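Local coordinates for ancillary protein 1 (Streptococcus pyogenes, PDB 2XI9), which serves as the adhesin presented on the Streptococcus pyogenes pilus, with an internal thioester bond required for efficient interaction with host cells, at residues S275-A278 and V279-L283; H267-G270 and D271-D274. All coordinates share one frame; numbering follows the deposited sequence.

The two interactions follow one another along the chain within the thioester domain, and both face helix 238-253. Interaction 2 (267-274) is the irregular approach to helix 274-288: a short 3-10 turn closed by i to i+3 bonds, with two waters on its carbonyls. Interaction 1 (275-283) is the helix itself, where i to i+4 bonds take over. Each is partly buried, with an apolar side packed inward and an exposed side. They meet where the SE atom of selenomethionine Met272 lies 3.7 Å from CA of Leu277, and Leu247 is shared, touching Phe269 and Met272 of the turn as well as Leu277 of the helix.

Interaction 1 of 2, residues S275-A278 and V279-L283; sequences STLA and VAKIL
Four successive backbone bonds run between 275-278 and 279-283, each from an amide to the carbonyl four residues earlier, the repeat of an alpha-helix. The shortest are Lys281 N to Leu277 O and Ile282 N to Ala278 O, both 2.9 Å. Ala280 N follows at 3.0 Å from Thr276 O. The bond from Val279 N to Ser275 O, near the start of helix 274-288, is the longest at 3.3 Å.

Side chains of 279-283 settle against these same carbonyls. Val279 turns CG2 back beside its own backbone N, which brings that methyl to 3.7 Å from Ser275 O. In Lys281 the CG also sits beside the backbone N (chi1 -68°) and lies 3.4 Å from Leu277 O; from there the chain runs out extended, its aliphatic part passing alongside Leu277 and touching Leu258. Ile282 lays its CG1 branch along Ala278 O, with CG1 3.6 Å from that oxygen. Between side chains the packing is thin: CD1 of Leu277 approaches CB of Ala280 at 4.4 Å.

On its buried side the helix packs on helix 238-253, Leu277 on Leu247 and Val279 on Leu241, and Val279 also touches Tyr233 and Leu236 of a loop. Thr276 lies on Gln240, while its OG1 is hydrogen-bonded to OD1 of the N-cap residue Asn273.

One side of the helix, with Leu277 and Val279, is thus buried, and the other, with Ser275 and Lys281, is exposed. The four amides and four carbonyls that link the two segments are paired within the helix, which makes the contact with helix 238-253 a matter of side chains: apolar at Leu277 and Val279, polar where Thr276 meets Gln240.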
loop_
_atom_site.group_PDB
_atom_site.type_symbol
_atom_site.label_atom_id
_atom_site.label_comp_id
_atom_site.label_asym_id
_atom_site.label_seq_id
_atom_site.Cartn_x
_atom_site.Cartn_y
_atom_site.Cartn_z
ATOM N N SER A 275 -28.467 3.754 4.852
ATOM C CA SER A 275 -28.222 3.824 3.388
ATOM C C SER A 275 -26.758 3.700 3.014
ATOM O O SER A 275 -26.431 3.015 2.057
ATOM C CB SER A 275 -28.758 5.143 2.781
ATOM O OG SER A 275 -30.131 5.262 3.005
ATOM N N THR A 276 -25.875 4.388 3.739
ATOM C CA THR A 276 -24.444 4.376 3.459
ATOM C C THR A 276 -23.759 3.054 3.810
ATOM O O THR A 276 -22.926 2.525 3.031
ATOM C CB THR A 276 -23.733 5.604 4.114
ATOM O OG1 THR A 276 -24.366 6.831 3.676
ATOM C CG2 THR A 276 -22.306 5.632 3.781
ATOM N N LEU A 277 -24.140 2.459 4.939
ATOM C CA LEU A 277 -23.648 1.141 5.269
ATOM C C LEU A 277 -24.151 0.097 4.230
ATOM O O LEU A 277 -23.452 -0.858 3.882
ATOM C CB LEU A 277 -24.070 0.792 6.719
ATOM C CG LEU A 277 -23.643 -0.589 7.196
ATOM C CD1 LEU A 277 -22.122 -0.713 7.196
ATOM C CD2 LEU A 277 -24.265 -0.884 8.582
ATOM N N ALA A 278 -25.352 0.273 3.689
ATOM C CA ALA A 278 -25.846 -0.687 2.673
ATOM C C ALA A 278 -24.935 -0.616 1.425
ATOM O O ALA A 278 -24.620 -1.628 0.810
ATOM C CB ALA A 278 -27.294 -0.424 2.317
ATOM N N VAL A 279 -24.490 0.585 1.062
ATOM C CA VAL A 279 -23.553 0.732 -0.056
ATOM C C VAL A 279 -22.174 0.137 0.269
ATOM O O VAL A 279 -21.536 -0.520 -0.584
ATOM C CB VAL A 279 -23.466 2.186 -0.533
ATOM C CG1 VAL A 279 -22.254 2.388 -1.487
ATOM C CG2 VAL A 279 -24.778 2.585 -1.187
ATOM N N ALA A 280 -21.717 0.280 1.509
ATOM C CA ALA A 280 -20.481 -0.374 1.904
ATOM C C ALA A 280 -20.634 -1.882 1.672
ATOM O O ALA A 280 -19.722 -2.524 1.165
ATOM C CB ALA A 280 -20.137 -0.078 3.358
ATOM N N LYS A 281 -21.792 -2.418 2.041
ATOM C CA LYS A 281 -22.094 -3.858 1.846
ATOM C C LYS A 281 -22.113 -4.272 0.349
ATOM O O LYS A 281 -21.594 -5.342 -0.019
ATOM C CB LYS A 281 -23.412 -4.254 2.508
ATOM C CG LYS A 281 -23.425 -4.230 4.056
ATOM C CD LYS A 281 -24.733 -4.876 4.641
ATOM C CE LYS A 281 -24.765 -4.797 6.181
ATOM N NZ LYS A 281 -26.103 -5.137 6.740
ATOM N N ILE A 282 -22.724 -3.436 -0.487
ATOM C CA ILE A 282 -22.628 -3.592 -1.965
ATOM C C ILE A 282 -21.189 -3.646 -2.484
ATOM O O ILE A 282 -20.840 -4.536 -3.228
ATOM C CB ILE A 282 -23.430 -2.469 -2.701
ATOM C CG1 ILE A 282 -24.920 -2.747 -2.561
ATOM C CG2 ILE A 282 -23.035 -2.402 -4.208
ATOM C CD1 ILE A 282 -25.827 -1.482 -2.685
ATOM N N LEU A 283 -20.335 -2.728 -2.033
ATOM C CA LEU A 283 -18.947 -2.720 -2.442
ATOM C C LEU A 283 -18.257 -4.030 -2.062
ATOM O O LEU A 283 -17.579 -4.665 -2.883
ATOM C CB LEU A 283 -18.228 -1.526 -1.858
ATOM C CG LEU A 283 -18.644 -0.141 -2.364
ATOM C CD1 LEU A 283 -17.817 0.925 -1.580
ATOM C CD2 LEU A 283 -18.495 -0.009 -3.870
#

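Interaction 2 of 2, residues H267-G270 and D271-D274; sequences HGFG and DMND
Phe269 lies side by side with Met272, a selenomethionine, and the two side chains point the same way. The terminal methyl CE of Met272 comes to the edge of the phenyl ring, near its plane, 3.7 Å from CD1 of Phe269 and almost as close to CE1. Met272 gets there by running out with CG anti to the backbone N (chi1 -176°) and then bending at its last torsion, which swings CE toward the ring. Both side chains also pack on Leu247 of helix 238-253, and Met272 touches Ala243 as well.

The backbone between them makes a 3-10 turn. Asp271 N donates to Gly268 O at 3.1 Å, and Met272 N donates to Phe269 O at 2.9 Å. The CB of Met272 is drawn close to the same acceptor, 3.2 Å from Phe269 O. That oxygen, Phe269 O, also accepts a hydrogen from a water, 2.7 Å away, that bridges to Met272 O. A second water donates to Gly270 O at 2.7 Å and, weakly, to Met272 O.

Asp271 sets only its CB near the turn, 3.6 Å from Gly268 O. Its carboxylate reaches a neighbouring loop, where OD1 bonds to Thr139 OG1 and OD2 to Gln140 N.

The turn thus divides its chemistry just before helix 274-288 begins: an apolar pair faces helix 238-253, backbone bonds and two waters satisfy carbonyls of the turn, and the Asp271 carboxylate ties it to the loop at Thr139 and Gln140.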
loop_
_atom_site.group_PDB
_atom_site.type_symbol
_atom_site.label_atom_id
_atom_site.label_comp_id
_atom_site.label_asym_id
_atom_site.label_seq_id
_atom_site.Cartn_x
_atom_site.Cartn_y
_atom_site.Cartn_z
ATOM N N HIS A 267 -13.855 3.662 14.915
ATOM C CA HIS A 267 -13.211 4.740 14.114
ATOM C C HIS A 267 -14.157 5.753 13.465
ATOM O O HIS A 267 -13.973 6.153 12.318
ATOM C CB HIS A 267 -12.295 4.149 13.047
ATOM C CG HIS A 267 -11.348 3.135 13.592
ATOM N ND1 HIS A 267 -10.229 3.482 14.311
ATOM C CD2 HIS A 267 -11.385 1.781 13.579
ATOM C CE1 HIS A 267 -9.596 2.385 14.691
ATOM N NE2 HIS A 267 -10.269 1.340 14.248
ATOM N N GLY A 268 -15.142 6.204 14.212
ATOM C CA GLY A 268 -16.046 7.233 13.699
ATOM C C GLY A 268 -17.201 6.715 12.860
ATOM O O GLY A 268 -18.122 7.477 12.581
ATOM N N PHE A 269 -17.205 5.421 12.522
ATOM C CA PHE A 269 -18.228 4.861 11.655
ATOM C C PHE A 269 -19.586 4.734 12.311
ATOM O O PHE A 269 -20.600 4.456 11.655
ATOM C CB PHE A 269 -17.722 3.547 11.014
ATOM C CG PHE A 269 -16.688 3.795 9.961
ATOM C CD1 PHE A 269 -17.084 4.276 8.727
ATOM C CD2 PHE A 269 -15.315 3.634 10.215
ATOM C CE1 PHE A 269 -16.168 4.602 7.734
ATOM C CE2 PHE A 269 -14.382 3.942 9.216
ATOM C CZ PHE A 269 -14.814 4.435 7.975
ATOM N N GLY A 270 -19.632 4.945 13.614
ATOM C CA GLY A 270 -20.885 5.175 14.296
ATOM C C GLY A 270 -21.777 6.229 13.647
ATOM O O GLY A 270 -22.991 6.136 13.740
ATOM N N ASP A 271 -21.182 7.230 12.987
ATOM C CA ASP A 271 -21.962 8.285 12.302
ATOM C C ASP A 271 -22.441 7.874 10.888
ATOM O O ASP A 271 -23.064 8.674 10.190
ATOM C CB ASP A 271 -21.098 9.543 12.147
ATOM C CG ASP A 271 -21.903 10.772 11.736
ATOM O OD1 ASP A 271 -23.007 10.974 12.236
ATOM O OD2 ASP A 271 -21.424 11.570 10.905
HETATM N N MSE A 272 -22.139 6.656 10.446
HETATM C CA MSE A 272 -22.608 6.181 9.135
HETATM C C MSE A 272 -24.082 5.787 9.206
HETATM O O MSE A 272 -24.478 4.966 10.046
HETATM C CB MSE A 272 -21.740 4.988 8.672
HETATM C CG MSE A 272 -22.056 4.463 7.316
HETATM SE SE MSE A 272 -20.837 3.147 6.657
HETATM C CE MSE A 272 -19.457 4.289 5.891
ATOM N N ASN A 273 -24.905 6.357 8.326
ATOM C CA ASN A 273 -26.336 6.034 8.304
ATOM C C ASN A 273 -26.632 4.672 7.600
ATOM O O ASN A 273 -25.737 4.060 7.000
ATOM C CB ASN A 273 -27.171 7.208 7.756
ATOM C CG ASN A 273 -27.021 7.419 6.245
ATOM O OD1 ASN A 273 -26.505 6.549 5.544
ATOM N ND2 ASN A 273 -27.494 8.580 5.741
ATOM N N ASP A 274 -27.868 4.198 7.702
ATOM C CA ASP A 274 -28.238 2.874 7.132
ATOM C C ASP A 274 -27.990 2.768 5.617
ATOM O O ASP A 274 -27.398 1.790 5.160
ATOM C CB ASP A 274 -29.708 2.560 7.403
ATOM C CG ASP A 274 -30.008 2.260 8.877
ATOM O OD1 ASP A 274 -29.070 2.016 9.663
ATOM O OD2 ASP A 274 -31.201 2.261 9.245
HETATM O O HOH W 1 -22.887 2.951 11.686
HETATM O O HOH W 2 -25.365 6.759 12.554
#